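Local coordinates for 4'-phospho-dehydrooxetanocin synthase (Bacillus megaterium, PDB 5UL3), which catalyses the cobalamin-dependent radical S-adenosylmethionine ring contraction of dAMP to an oxetane aldehyde, a step in the biosynthesis of oxetanocin A, at residues A[18-23]-A[29-34]; A[438-443]-A[449-454]. One frame throughout, in Å; residues are numbered along the deposited sequence.

Contact 1: A[18-23]-A[29-34]; sequences KEIFSQ and SEIEKR
The end of Ile31's longer arm, CD1, meets the CG2 methyl of Ile20 at 4.0 Å, the two side chains running antiparallel alongside each other. The CD1 methyl of Ile31 owes its reach to the folded end of the chain (chi2 -79°), which lays it against the backbone of 20-23, 3.6 Å from Ile20 O and close to Gln23 O as well. The short branch of Ile31 serves a different neighbour: CG2 sits 3.6 Å from Phe21 CE1, Ile31 standing roughly perpendicular to Phe21. A beta-branched residue suits this place because one side chain can fill two directions. These contacts join helices 7-21 and 28-39, consecutive helices linked by a short turn in a helical hairpin near the N-terminus; Phe21 also packs on Thr59, and Ile31 on Val52 of strand 49-53. Ile20 CD1 rests on the backbone of the second helix, 3.7 Å from Arg34 O. At the polar margin, the long, extended Arg34 chain can carry its guanidinium across to Gln23, whose amide plane stands 80° to it. OE1 of Gln23 and NH1 of Arg34 are close, but poorly angled for a hydrogen bond. A water joins the pair instead, accepting at 2.9 Å from Arg34 NH1 and, weakly, from Gln23 NE2. The Gln23 amide suits its place by also donating, through NE2, to Glu19 O at 3.2 Å, while Ser22 OG reaches that carbonyl from the opposite face.

Contact 2: A[438-443]-A[449-454]; sequences GSNQQL and GTTSEQ
With CG placed beside the backbone N (chi1 -74°), Asn440 turns OD1 toward the start of the next helix, and Ser452, its OG anti to N (chi1 -171°), sends its hydroxyl back to Gly438. The segments carry the starts of helices 440-445 and 452-464 in the radical SAM core, the partial TIM barrel; the first follows strand 432-436. Ser452 N donates to Asn440 OD1 at 2.7 Å, in the carbonyl plane and nearly straight (164°). Asparagine suits this place: its short amide can accept from a first-turn N-H, while ND2 reaches a water that also accepts from Glu453 N. Ser452 OG donates to Gly438 O at 2.9 Å from above the carbonyl plane. Thr451 and Gln454 form a capping box: Thr451 OG1 accepts from Gln454 N and Gln454 OE1 from Thr451 N. Ser439 OG accepts from Gln442 N, capping helix 440-445. Leu443 lies across Thr450, its methyls packing on 450-452: CD1 on Thr450 O and Ser452 N, CD2 3.5 Å from Thr450 OG1. The Leu443 side chain lies about 5 Å from that of Glu436, which binds S-adenosylmethionine. A second water donates both to Asn440 O at 2.9 Å and to Thr450 O at 2.8 Å.

Overall arrangement
Contacts 1 and 2 lie on opposite sides of the chain's centre, about 54 Å apart between centres, and share no helix or strand. Both are partly buried and join helices close in sequence, yet they are built differently. Contact 1, in the N-terminal region away from the annotated sites, has an isoleucine and phenylalanine interior packed by van der Waals contact and a charged, watered margin, where its one close polar pair is poorly angled for a hydrogen bond. Contact 2 belongs to the radical SAM core, with the side chain of Thr450 about 9 Å from the iron-sulfur cluster; there direct hydrogen bonds join two helix starts, and leucine is the main apolar element. Water bridges the segments in both.

Contact 1: A[18-23]-A[29-34]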
loop_
_atom_site.group_PDB
_atom_site.type_symbol
_atom_site.label_atom_id
_atom_site.label_comp_id
_atom_site.label_asym_id
_atom_site.label_seq_id
_atom_site.Cartn_x
_atom_site.Cartn_y
_atom_site.Cartn_z
ATOM N N LYS A 18 10.963 -31.342 -9.006
ATOM C CA LYS A 18 9.928 -30.489 -9.580
ATOM C C LYS A 18 8.680 -30.474 -8.704
ATOM O O LYS A 18 8.014 -29.437 -8.573
ATOM C CB LYS A 18 9.611 -30.965 -10.998
ATOM C CG LYS A 18 8.707 -30.075 -11.818
ATOM C CD LYS A 18 8.730 -30.562 -13.261
ATOM C CE LYS A 18 8.277 -29.501 -14.237
ATOM N NZ LYS A 18 9.259 -28.378 -14.344
ATOM N N GLU A 19 8.356 -31.608 -8.077
ATOM C CA GLU A 19 7.192 -31.651 -7.200
ATOM C C GLU A 19 7.478 -30.962 -5.874
ATOM O O GLU A 19 6.600 -30.293 -5.315
ATOM C CB GLU A 19 6.750 -33.099 -6.970
ATOM C CG GLU A 19 5.460 -33.237 -6.162
ATOM C CD GLU A 19 4.226 -32.738 -6.905
ATOM O OE1 GLU A 19 3.195 -32.492 -6.246
ATOM O OE2 GLU A 19 4.278 -32.596 -8.143
ATOM N N ILE A 20 8.696 -31.112 -5.351
ATOM C CA ILE A 20 9.061 -30.423 -4.121
ATOM C C ILE A 20 9.037 -28.916 -4.342
ATOM O O ILE A 20 8.448 -28.158 -3.556
ATOM C CB ILE A 20 10.441 -30.873 -3.629
ATOM C CG1 ILE A 20 10.401 -32.352 -3.211
ATOM C CG2 ILE A 20 10.858 -30.010 -2.448
ATOM C CD1 ILE A 20 11.778 -32.960 -2.987
ATOM N N PHE A 21 9.671 -28.468 -5.429
ATOM C CA PHE A 21 9.814 -27.030 -5.671
ATOM C C PHE A 21 8.489 -26.362 -6.021
ATOM O O PHE A 21 8.380 -25.131 -5.922
ATOM C CB PHE A 21 10.828 -26.787 -6.794
ATOM C CG PHE A 21 12.257 -27.158 -6.439
ATOM C CD1 PHE A 21 12.629 -27.455 -5.134
ATOM C CD2 PHE A 21 13.237 -27.173 -7.434
ATOM C CE1 PHE A 21 13.953 -27.777 -4.820
ATOM C CE2 PHE A 21 14.555 -27.494 -7.130
ATOM C CZ PHE A 21 14.911 -27.797 -5.822
ATOM N N SER A 22 7.490 -27.131 -6.456
ATOM C CA SER A 22 6.179 -26.561 -6.738
ATOM C C SER A 22 5.492 -26.047 -5.483
ATOM O O SER A 22 4.526 -25.278 -5.593
ATOM C CB SER A 22 5.281 -27.592 -7.424
ATOM O OG SER A 22 4.776 -28.502 -6.457
ATOM N N GLN A 23 5.973 -26.426 -4.298
ATOM C CA GLN A 23 5.374 -25.966 -3.047
ATOM C C GLN A 23 6.050 -24.658 -2.630
ATOM O O GLN A 23 6.827 -24.580 -1.677
ATOM C CB GLN A 23 5.477 -27.046 -1.981
ATOM C CG GLN A 23 4.791 -28.307 -2.420
ATOM C CD GLN A 23 5.195 -29.501 -1.589
ATOM O OE1 GLN A 23 5.105 -29.483 -0.361
ATOM N NE2 GLN A 23 5.661 -30.545 -2.257
ATOM N N SER A 29 14.578 -23.669 4.046
ATOM C CA SER A 29 15.054 -24.733 4.927
ATOM C C SER A 29 14.146 -25.955 4.865
ATOM O O SER A 29 14.623 -27.095 4.933
ATOM C CB SER A 29 15.165 -24.222 6.362
ATOM O OG SER A 29 16.240 -23.310 6.491
ATOM N N GLU A 30 12.832 -25.740 4.745
ATOM C CA GLU A 30 11.899 -26.859 4.623
ATOM C C GLU A 30 12.014 -27.524 3.256
ATOM O O GLU A 30 11.935 -28.755 3.145
ATOM C CB GLU A 30 10.468 -26.378 4.881
ATOM C CG GLU A 30 9.369 -27.376 4.473
ATOM C CD GLU A 30 9.364 -28.668 5.297
ATOM O OE1 GLU A 30 9.708 -28.626 6.503
ATOM O OE2 GLU A 30 9.011 -29.729 4.731
ATOM N N ILE A 31 12.206 -26.730 2.201
ATOM C CA ILE A 31 12.524 -27.307 0.898
ATOM C C ILE A 31 13.797 -28.135 0.988
ATOM O O ILE A 31 13.873 -29.251 0.453
ATOM C CB ILE A 31 12.647 -26.193 -0.164
ATOM C CG1 ILE A 31 11.304 -25.472 -0.356
ATOM C CG2 ILE A 31 13.192 -26.753 -1.493
ATOM C CD1 ILE A 31 10.306 -26.213 -1.225
ATOM N N GLU A 32 14.814 -27.611 1.676
ATOM C CA GLU A 32 16.078 -28.338 1.768
ATOM C C GLU A 32 15.895 -29.649 2.528
ATOM O O GLU A 32 16.456 -30.684 2.139
ATOM C CB GLU A 32 17.159 -27.461 2.420
ATOM C CG GLU A 32 17.935 -26.604 1.392
ATOM C CD GLU A 32 18.776 -25.489 1.998
ATOM O OE1 GLU A 32 18.713 -25.314 3.235
ATOM O OE2 GLU A 32 19.494 -24.781 1.228
ATOM N N LYS A 33 15.084 -29.631 3.590
ATOM C CA LYS A 33 14.778 -30.853 4.331
ATOM C C LYS A 33 14.225 -31.924 3.407
ATOM O O LYS A 33 14.678 -33.075 3.428
ATOM C CB LYS A 33 13.782 -30.560 5.456
ATOM C CG LYS A 33 13.435 -31.798 6.304
ATOM C CD LYS A 33 12.110 -31.659 7.053
ATOM C CE LYS A 33 12.278 -31.030 8.429
ATOM N NZ LYS A 33 10.975 -30.915 9.156
ATOM N N ARG A 34 13.241 -31.564 2.584
ATOM C CA ARG A 34 12.664 -32.544 1.673
ATOM C C ARG A 34 13.651 -32.967 0.596
ATOM O O ARG A 34 13.542 -34.081 0.066
ATOM C CB ARG A 34 11.388 -31.996 1.047
ATOM C CG ARG A 34 10.283 -31.803 2.064
ATOM C CD ARG A 34 9.216 -30.845 1.574
ATOM N NE ARG A 34 8.262 -30.511 2.632
ATOM C CZ ARG A 34 6.958 -30.749 2.563
ATOM N NH1 ARG A 34 6.441 -31.320 1.479
ATOM N NH2 ARG A 34 6.170 -30.406 3.575
HETATM O O HOH W 1 7.558 -32.857 -0.743
#

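Contact 2: A[438-443]-A[449-454]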
loop_
_atom_site.group_PDB
_atom_site.type_symbol
_atom_site.label_atom_id
_atom_site.label_comp_id
_atom_site.label_asym_id
_atom_site.label_seq_id
_atom_site.Cartn_x
_atom_site.Cartn_y
_atom_site.Cartn_z
ATOM N N GLY A 438 -13.009 18.855 -4.815
ATOM C CA GLY A 438 -14.027 19.262 -5.760
ATOM C C GLY A 438 -13.995 20.734 -6.104
ATOM O O GLY A 438 -14.955 21.233 -6.706
ATOM N N SER A 439 -12.938 21.453 -5.737
ATOM C CA SER A 439 -12.811 22.885 -5.976
ATOM C C SER A 439 -11.684 23.113 -6.971
ATOM O O SER A 439 -10.562 22.647 -6.754
ATOM C CB SER A 439 -12.528 23.621 -4.664
ATOM O OG SER A 439 -11.798 24.818 -4.898
ATOM N N ASN A 440 -11.968 23.826 -8.064
ATOM C CA ASN A 440 -10.944 23.932 -9.105
ATOM C C ASN A 440 -9.690 24.641 -8.594
ATOM O O ASN A 440 -8.566 24.240 -8.927
ATOM C CB ASN A 440 -11.523 24.616 -10.341
ATOM C CG ASN A 440 -12.449 23.694 -11.110
ATOM O OD1 ASN A 440 -12.258 22.478 -11.102
ATOM N ND2 ASN A 440 -13.463 24.260 -11.760
ATOM N N GLN A 441 -9.855 25.681 -7.773
ATOM C CA GLN A 441 -8.698 26.338 -7.165
ATOM C C GLN A 441 -7.910 25.367 -6.291
ATOM O O GLN A 441 -6.680 25.300 -6.369
ATOM C CB GLN A 441 -9.145 27.535 -6.325
ATOM C CG GLN A 441 -9.659 28.706 -7.125
ATOM C CD GLN A 441 -10.168 29.827 -6.232
ATOM O OE1 GLN A 441 -10.154 29.722 -5.003
ATOM N NE2 GLN A 441 -10.625 30.911 -6.855
ATOM N N GLN A 442 -8.608 24.608 -5.441
ATOM C CA GLN A 442 -7.910 23.681 -4.551
ATOM C C GLN A 442 -7.241 22.564 -5.334
ATOM O O GLN A 442 -6.107 22.180 -5.022
ATOM C CB GLN A 442 -8.879 23.109 -3.510
ATOM C CG GLN A 442 -8.205 22.306 -2.388
ATOM C CD GLN A 442 -9.230 21.743 -1.420
ATOM O OE1 GLN A 442 -10.253 21.221 -1.845
ATOM N NE2 GLN A 442 -8.985 21.887 -0.126
ATOM N N LEU A 443 -7.901 22.058 -6.381
ATOM C CA LEU A 443 -7.262 21.062 -7.238
ATOM C C LEU A 443 -5.947 21.585 -7.804
ATOM O O LEU A 443 -4.968 20.839 -7.930
ATOM C CB LEU A 443 -8.207 20.657 -8.371
ATOM C CG LEU A 443 -9.314 19.692 -7.926
ATOM C CD1 LEU A 443 -10.396 19.620 -8.990
ATOM C CD2 LEU A 443 -8.728 18.288 -7.657
ATOM N N GLY A 449 -4.129 18.657 -11.620
ATOM C CA GLY A 449 -4.287 18.768 -13.057
ATOM C C GLY A 449 -5.694 18.538 -13.568
ATOM O O GLY A 449 -5.912 18.586 -14.786
ATOM N N THR A 450 -6.656 18.317 -12.685
ATOM C CA THR A 450 -8.022 17.965 -13.031
ATOM C C THR A 450 -8.979 19.105 -12.710
ATOM O O THR A 450 -8.649 20.066 -11.998
ATOM C CB THR A 450 -8.444 16.698 -12.264
ATOM O OG1 THR A 450 -8.206 16.915 -10.870
ATOM C CG2 THR A 450 -7.658 15.487 -12.727
ATOM N N THR A 451 -10.201 18.982 -13.222
ATOM C CA THR A 451 -11.280 19.879 -12.830
ATOM C C THR A 451 -12.332 19.117 -12.035
ATOM O O THR A 451 -12.401 17.885 -12.066
ATOM C CB THR A 451 -11.963 20.535 -14.042
ATOM O OG1 THR A 451 -12.642 19.534 -14.803
ATOM C CG2 THR A 451 -10.945 21.238 -14.931
ATOM N N SER A 452 -13.161 19.891 -11.335
ATOM C CA SER A 452 -14.296 19.332 -10.609
ATOM C C SER A 452 -15.190 18.505 -11.529
ATOM O O SER A 452 -15.510 17.348 -11.230
ATOM C CB SER A 452 -15.090 20.470 -9.962
ATOM O OG SER A 452 -16.064 19.946 -9.089
ATOM N N GLU A 453 -15.603 19.076 -12.668
ATOM C CA GLU A 453 -16.501 18.333 -13.547
ATOM C C GLU A 453 -15.833 17.075 -14.102
ATOM O O GLU A 453 -16.493 16.042 -14.279
ATOM C CB GLU A 453 -17.003 19.223 -14.686
ATOM C CG GLU A 453 -18.234 18.658 -15.395
ATOM C CD GLU A 453 -19.502 18.724 -14.537
ATOM O OE1 GLU A 453 -19.565 19.575 -13.624
ATOM O OE2 GLU A 453 -20.437 17.923 -14.778
ATOM N N GLN A 454 -14.529 17.142 -14.391
ATOM C CA GLN A 454 -13.821 15.960 -14.872
ATOM C C GLN A 454 -13.852 14.846 -13.835
ATOM O O GLN A 454 -13.983 13.667 -14.181
ATOM C CB GLN A 454 -12.382 16.317 -15.211
ATOM C CG GLN A 454 -11.459 15.166 -15.578
ATOM C CD GLN A 454 -10.047 15.692 -15.845
ATOM O OE1 GLN A 454 -9.750 16.828 -15.494
ATOM N NE2 GLN A 454 -9.186 14.877 -16.439
HETATM O O HOH W 2 -8.441 22.798 -11.494
HETATM O O HOH W 3 -15.115 21.953 -13.398
#